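RTX toxin (Vibrio vulnificus CMCP6, PDB 6A7H) probably acts as a Ras/Rap1-specific endopeptidase, the part of a secreted bacterial toxin that cleaves and so inactivates these small GTPases. Local coordinates at residues A[307-312]-A[432-437]. Residues are numbered along the deposited sequence; the frame is centred on the assembly and turned at random.
Sequences IGEVHG and VAIYGK
Val432 meets Ile307 through one methyl of each, CG2 of the valine lying 3.9 Å from CD1 of the isoleucine, with the two side chains set at an angle. Ile307 extends its CG1 branch to this end because CG1 stands anti to the carbonyl carbon (chi1 -59°). At Ala433 the pairing turns to backbone: its O accepts an almost straight bond from Ile307 N (2.9 Å, 177° at the hydrogen), while its methyl touches Leu422 of helix 405-422. Ile434, the parallel bridge partner of Ile307, lays CG2 3.7 Å from Ile307 O and 4.0 Å from Glu309 OE1. That carboxylate oxygen is hydrogen-bonded to His340 NE2, just past the end of strand 333-338, which lies on the other side of 430-436. Leu318 of helix 316-323 touches both Glu309 and Ile434 on this face. Tyr435, paired with Gly308, reaches the residues before and after that glycine: its N donates to Ile307 O (3.0 Å) and its O accepts from Glu309 N (2.9 Å), the latter donor tilted 20° from the carbonyl plane. Its ring turns away to Leu422 and Ala418. Beyond Gly436, one of whose CA hydrogens makes a CA-H...O contact with Glu309 O, the pairing fades into a weak bond from Lys437 N to that same oxygen (3.3 Å). The lysine's methylenes then run alongside Val310 CG2. This is a parallel beta ladder that weakens toward its C-terminal end, joining 304-309, an outermost strand of the four parallel ones, to 430-436 in a sheet of order 1-4-2-3, with helices packed on its two faces as in other alpha/beta folds.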
loop_
_atom_site.group_PDB
_atom_site.type_symbol
_atom_site.label_atom_id
_atom_site.label_comp_id
_atom_site.label_asym_id
_atom_site.label_seq_id
_atom_site.Cartn_x
_atom_site.Cartn_y
_atom_site.Cartn_z
ATOM N N ILE A 307 6.387 -15.681 -16.372
ATOM C CA ILE A 307 5.398 -15.897 -17.406
ATOM C C ILE A 307 4.320 -14.820 -17.399
ATOM O O ILE A 307 3.731 -14.525 -16.367
ATOM C CB ILE A 307 4.750 -17.271 -17.272
ATOM C CG1 ILE A 307 5.834 -18.351 -17.364
ATOM C CG2 ILE A 307 3.703 -17.454 -18.363
ATOM C CD1 ILE A 307 5.309 -19.786 -17.287
ATOM N N GLY A 308 4.078 -14.227 -18.565
ATOM C CA GLY A 308 3.079 -13.184 -18.697
ATOM C C GLY A 308 1.671 -13.728 -18.846
ATOM O O GLY A 308 1.466 -14.824 -19.371
ATOM N N GLU A 309 0.697 -12.963 -18.361
ATOM C CA GLU A 309 -0.706 -13.278 -18.560
ATOM C C GLU A 309 -1.373 -12.033 -19.100
ATOM O O GLU A 309 -1.148 -10.934 -18.599
ATOM C CB GLU A 309 -1.387 -13.753 -17.263
ATOM C CG GLU A 309 -2.866 -14.103 -17.453
ATOM C CD GLU A 309 -3.571 -14.567 -16.177
ATOM O OE1 GLU A 309 -3.059 -15.485 -15.485
ATOM O OE2 GLU A 309 -4.663 -14.028 -15.886
ATOM N N VAL A 310 -2.171 -12.216 -20.144
ATOM C CA VAL A 310 -2.870 -11.126 -20.812
ATOM C C VAL A 310 -4.293 -11.026 -20.270
ATOM O O VAL A 310 -4.902 -12.042 -19.922
ATOM C CB VAL A 310 -2.876 -11.341 -22.356
ATOM C CG1 VAL A 310 -3.878 -10.432 -23.053
ATOM C CG2 VAL A 310 -1.476 -11.139 -22.931
ATOM N N HIS A 311 -4.803 -9.799 -20.159
ATOM C CA HIS A 311 -6.194 -9.576 -19.774
ATOM C C HIS A 311 -7.137 -10.277 -20.747
ATOM O O HIS A 311 -6.916 -10.273 -21.960
ATOM C CB HIS A 311 -6.514 -8.078 -19.707
ATOM C CG HIS A 311 -6.396 -7.494 -18.333
ATOM N ND1 HIS A 311 -5.188 -7.128 -17.777
ATOM C CD2 HIS A 311 -7.339 -7.213 -17.399
ATOM C CE1 HIS A 311 -5.389 -6.651 -16.561
ATOM N NE2 HIS A 311 -6.686 -6.691 -16.309
ATOM N N GLY A 312 -8.189 -10.878 -20.205
ATOM C CA GLY A 312 -9.090 -11.697 -20.994
ATOM C C GLY A 312 -8.842 -13.135 -20.609
ATOM O O GLY A 312 -8.865 -13.468 -19.428
ATOM N N VAL A 432 8.838 -20.219 -10.566
ATOM C CA VAL A 432 8.077 -19.846 -11.738
ATOM C C VAL A 432 7.000 -18.886 -11.233
ATOM O O VAL A 432 6.240 -19.195 -10.317
ATOM C CB VAL A 432 7.464 -21.070 -12.464
ATOM C CG1 VAL A 432 6.641 -21.910 -11.512
ATOM C CG2 VAL A 432 6.625 -20.633 -13.664
ATOM N N ALA A 433 6.976 -17.691 -11.792
ATOM C CA ALA A 433 6.037 -16.693 -11.336
ATOM C C ALA A 433 5.183 -16.244 -12.516
ATOM O O ALA A 433 5.666 -16.159 -13.646
ATOM C CB ALA A 433 6.776 -15.523 -10.703
ATOM N N ILE A 434 3.910 -15.995 -12.256
ATOM C CA ILE A 434 3.009 -15.526 -13.288
ATOM C C ILE A 434 2.540 -14.112 -12.958
ATOM O O ILE A 434 1.855 -13.898 -11.947
ATOM C CB ILE A 434 1.808 -16.462 -13.441
ATOM C CG1 ILE A 434 2.284 -17.851 -13.889
ATOM C CG2 ILE A 434 0.826 -15.900 -14.457
ATOM C CD1 ILE A 434 1.244 -18.930 -13.732
ATOM N N TYR A 435 2.935 -13.160 -13.808
ATOM C CA TYR A 435 2.553 -11.744 -13.700
ATOM C C TYR A 435 1.705 -11.274 -14.884
ATOM O O TYR A 435 1.813 -11.801 -15.995
ATOM C CB TYR A 435 3.794 -10.860 -13.630
ATOM C CG TYR A 435 4.549 -10.876 -12.319
ATOM C CD1 TYR A 435 5.476 -11.872 -12.026
ATOM C CD2 TYR A 435 4.360 -9.867 -11.390
ATOM C CE1 TYR A 435 6.164 -11.868 -10.818
ATOM C CE2 TYR A 435 5.039 -9.856 -10.193
ATOM C CZ TYR A 435 5.931 -10.848 -9.907
ATOM O OH TYR A 435 6.588 -10.797 -8.705
ATOM N N GLY A 436 0.878 -10.262 -14.655
ATOM C CA GLY A 436 0.247 -9.554 -15.754
ATOM C C GLY A 436 1.339 -8.824 -16.523
ATOM O O GLY A 436 2.335 -8.382 -15.925
ATOM N N LYS A 437 1.166 -8.688 -17.839
ATOM C CA LYS A 437 2.253 -8.175 -18.679
ATOM C C LYS A 437 2.678 -6.731 -18.368
ATOM O O LYS A 437 3.780 -6.323 -18.724
ATOM C CB LYS A 437 1.880 -8.293 -20.163
ATOM C CG LYS A 437 2.152 -9.676 -20.747
ATOM C CD LYS A 437 2.332 -9.687 -22.276
ATOM C CE LYS A 437 1.667 -8.513 -22.974
ATOM N NZ LYS A 437 2.047 -8.435 -24.418
#